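Local coordinates for uncharacterized protein PA2218 (Pseudomonas aeruginosa, PDB 2HDW) that is uncharacterised but has an alpha/beta hydrolase fold and is probably a hydrolase, its substrate unknown, at residues M184-V189 against K302-R307. Residues are numbered along the deposited sequence; the frame is centred on the assembly and turned at random.
Sequences MALNAV and KEISPR
The guanidinium of R307 reaches the last turn of helix 180-191 and grips the carbonyl oxygen of V189 with two weak, bent hydrogen bonds, R307 NH2 to V189 O at 2.8 Å and R307 NH1 to V189 O at 2.9 Å. On its own side the same group ties down the loop that carries it. R307 NH2 donates to E303 O (3.2 Å), which lies in the guanidinium plane, and R307 NE donates to I304 O (3.0 Å), on a lone pair in the carbonyl plane. I304 O accepts from both the backbone N and the side-chain NE of R307, closing the loop on itself. A bend at chi3 (-65°) folds the chain back to make these bonds. NH1 has further acceptors, V195 O and, weakly, D192 O, just beyond the helix.

The apolar part lies beside this. V189 CG1, anti to the backbone N (chi1 180°), sits over one guanidinium face, 3.4 Å from R307 NH1, and also meets I304 CG1 at 4.0 Å. I304 CD1 lies against L186, 3.6 Å from L186 O and 3.9 Å from L186 CD2. V198 of strand 197-201 and I309 of strand 309-314 extend this core between helix and sheet.

The C-terminal end of a helix is the negative end of its dipole, so the arginine is probably favourable there, even with K193 NZ, a like charge, close to its NH2, while joining helix 180-191 to the loop leading into strand 309-314.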
ATOM      1  N   MET A 184      -1.875   4.968   4.615  1.00 10.64           N
ATOM      2  CA  MET A 184      -0.621   4.790   5.342  1.00  9.77           C
ATOM      3  C   MET A 184       0.463   5.739   4.811  1.00  8.83           C
ATOM      4  O   MET A 184       1.300   6.219   5.577  1.00  6.97           O
ATOM      5  CB  MET A 184      -0.136   3.337   5.235  1.00 10.42           C
ATOM      6  CG  MET A 184      -0.238   2.506   6.536  1.00  8.07           C
ATOM      7  SD  MET A 184      -1.921   2.038   7.066  1.00  1.11           S
ATOM      8  CE  MET A 184      -2.236   0.634   5.958  1.00 10.00           C
ATOM      9  N   ALA A 185       0.450   6.004   3.508  1.00  8.92           N
ATOM     10  CA  ALA A 185       1.439   6.898   2.911  1.00  9.65           C
ATOM     11  C   ALA A 185       1.276   8.313   3.464  1.00  8.72           C
ATOM     12  O   ALA A 185       2.250   8.945   3.862  1.00  9.05           O
ATOM     13  CB  ALA A 185       1.305   6.910   1.382  1.00 11.37           C
ATOM     14  N   LEU A 186       0.045   8.808   3.493  1.00  7.50           N
ATOM     15  CA  LEU A 186      -0.216  10.150   4.018  1.00  8.10           C
ATOM     16  C   LEU A 186       0.158  10.199   5.494  1.00  6.85           C
ATOM     17  O   LEU A 186       0.697  11.198   5.975  1.00  7.65           O
ATOM     18  CB  LEU A 186      -1.695  10.515   3.844  1.00  7.65           C
ATOM     19  CG  LEU A 186      -2.164  10.650   2.394  1.00 10.67           C
ATOM     20  CD1 LEU A 186      -3.684  10.749   2.336  1.00  9.48           C
ATOM     21  CD2 LEU A 186      -1.512  11.878   1.768  1.00  9.22           C
ATOM     22  N   ASN A 187      -0.119   9.109   6.204  1.00  7.29           N
ATOM     23  CA  ASN A 187       0.181   9.020   7.630  1.00  8.91           C
ATOM     24  C   ASN A 187       1.689   9.097   7.862  1.00  7.70           C
ATOM     25  O   ASN A 187       2.149   9.787   8.771  1.00  8.90           O
ATOM     26  CB  ASN A 187      -0.347   7.701   8.204  1.00  6.08           C
ATOM     27  CG  ASN A 187      -0.551   7.757   9.709  1.00  8.45           C
ATOM     28  OD1 ASN A 187      -0.115   6.862  10.446  1.00 10.60           O
ATOM     29  ND2 ASN A 187      -1.227   8.798  10.176  1.00  7.15           N
ATOM     30  N   ALA A 188       2.447   8.387   7.032  1.00  9.14           N
ATOM     31  CA  ALA A 188       3.905   8.366   7.143  1.00  9.56           C
ATOM     32  C   ALA A 188       4.542   9.716   6.822  1.00 10.66           C
ATOM     33  O   ALA A 188       5.425  10.183   7.545  1.00 10.93           O
ATOM     34  CB  ALA A 188       4.484   7.293   6.220  1.00  9.15           C
ATOM     35  N   VAL A 189       4.099  10.339   5.733  1.00  9.69           N
ATOM     36  CA  VAL A 189       4.652  11.624   5.307  1.00  9.55           C
ATOM     37  C   VAL A 189       4.450  12.757   6.318  1.00  9.54           C
ATOM     38  O   VAL A 189       5.283  13.657   6.428  1.00  9.54           O
ATOM     39  CB  VAL A 189       4.059  12.053   3.941  1.00  9.00           C
ATOM     40  CG1 VAL A 189       4.647  13.397   3.516  1.00  7.67           C
ATOM     41  CG2 VAL A 189       4.362  10.984   2.885  1.00  9.03           C
ATOM     42  N   LYS A 302      -2.477  17.610   7.983  1.00  9.06           N
ATOM     43  CA  LYS A 302      -2.230  19.000   7.606  1.00 10.62           C
ATOM     44  C   LYS A 302      -0.763  19.390   7.750  1.00 11.17           C
ATOM     45  O   LYS A 302      -0.339  20.432   7.240  1.00 11.08           O
ATOM     46  CB  LYS A 302      -3.089  19.949   8.446  1.00 11.18           C
ATOM     47  CG  LYS A 302      -4.576  19.880   8.137  1.00 13.25           C
ATOM     48  CD  LYS A 302      -5.367  20.795   9.072  1.00 17.67           C
ATOM     49  CE  LYS A 302      -6.847  20.812   8.718  1.00 19.57           C
ATOM     50  NZ  LYS A 302      -7.654  21.605   9.694  1.00 26.25           N
ATOM     51  N   GLU A 303       0.007  18.552   8.439  1.00  8.43           N
ATOM     52  CA  GLU A 303       1.421  18.825   8.643  1.00  8.21           C
ATOM     53  C   GLU A 303       2.306  18.285   7.534  1.00  7.71           C
ATOM     54  O   GLU A 303       3.532  18.261   7.655  1.00  7.27           O
ATOM     55  CB  GLU A 303       1.864  18.323  10.021  1.00  7.43           C
ATOM     56  CG  GLU A 303       1.306  19.216  11.130  1.00  8.66           C
ATOM     57  CD  GLU A 303       1.652  18.746  12.523  1.00  9.42           C
ATOM     58  OE1 GLU A 303       2.751  18.191  12.719  1.00 10.75           O
ATOM     59  OE2 GLU A 303       0.821  18.951  13.430  1.00 12.22           O
ATOM     60  N   ILE A 304       1.671  17.844   6.453  1.00  7.49           N
ATOM     61  CA  ILE A 304       2.405  17.396   5.284  1.00  8.26           C
ATOM     62  C   ILE A 304       2.800  18.720   4.627  1.00  9.19           C
ATOM     63  O   ILE A 304       3.915  18.876   4.123  1.00  7.35           O
ATOM     64  CB  ILE A 304       1.511  16.553   4.334  1.00  7.57           C
ATOM     65  CG1 ILE A 304       1.344  15.140   4.912  1.00  9.80           C
ATOM     66  CG2 ILE A 304       2.134  16.480   2.938  1.00  8.11           C
ATOM     67  CD1 ILE A 304       0.313  14.281   4.189  1.00  8.18           C
ATOM     68  N   SER A 305       1.882  19.684   4.651  1.00  9.52           N
ATOM     69  CA  SER A 305       2.163  21.005   4.076  1.00  9.96           C
ATOM     70  C   SER A 305       3.369  21.564   4.837  1.00 10.22           C
ATOM     71  O   SER A 305       3.540  21.274   6.022  1.00 11.40           O
ATOM     72  CB  SER A 305       0.955  21.927   4.261  1.00 11.94           C
ATOM     73  OG  SER A 305       1.235  23.248   3.814  1.00 14.21           O
ATOM     74  N   PRO A 306       4.201  22.402   4.187  1.00  9.37           N
ATOM     75  CA  PRO A 306       4.172  22.916   2.811  1.00  9.06           C
ATOM     76  C   PRO A 306       4.418  21.905   1.690  1.00  8.06           C
ATOM     77  O   PRO A 306       4.346  22.269   0.515  1.00  8.52           O
ATOM     78  CB  PRO A 306       5.252  24.007   2.816  1.00  9.19           C
ATOM     79  CG  PRO A 306       5.403  24.361   4.257  1.00 13.89           C
ATOM     80  CD  PRO A 306       5.295  23.032   4.941  1.00  9.78           C
ATOM     81  N   ARG A 307       4.735  20.659   2.030  1.00  8.99           N
ATOM     82  CA  ARG A 307       4.969  19.637   1.000  1.00  9.30           C
ATOM     83  C   ARG A 307       3.644  19.333   0.293  1.00  9.16           C
ATOM     84  O   ARG A 307       2.590  19.348   0.920  1.00 10.47           O
ATOM     85  CB  ARG A 307       5.548  18.368   1.630  1.00  7.85           C
ATOM     86  CG  ARG A 307       6.964  18.550   2.163  1.00 12.06           C
ATOM     87  CD  ARG A 307       7.355  17.412   3.093  1.00  9.14           C
ATOM     88  NE  ARG A 307       6.530  17.394   4.302  1.00 10.84           N
ATOM     89  CZ  ARG A 307       6.453  16.362   5.140  1.00 11.02           C
ATOM     90  NH1 ARG A 307       7.148  15.257   4.900  1.00  9.42           N
ATOM     91  NH2 ARG A 307       5.681  16.433   6.218  1.00 11.24           N
TER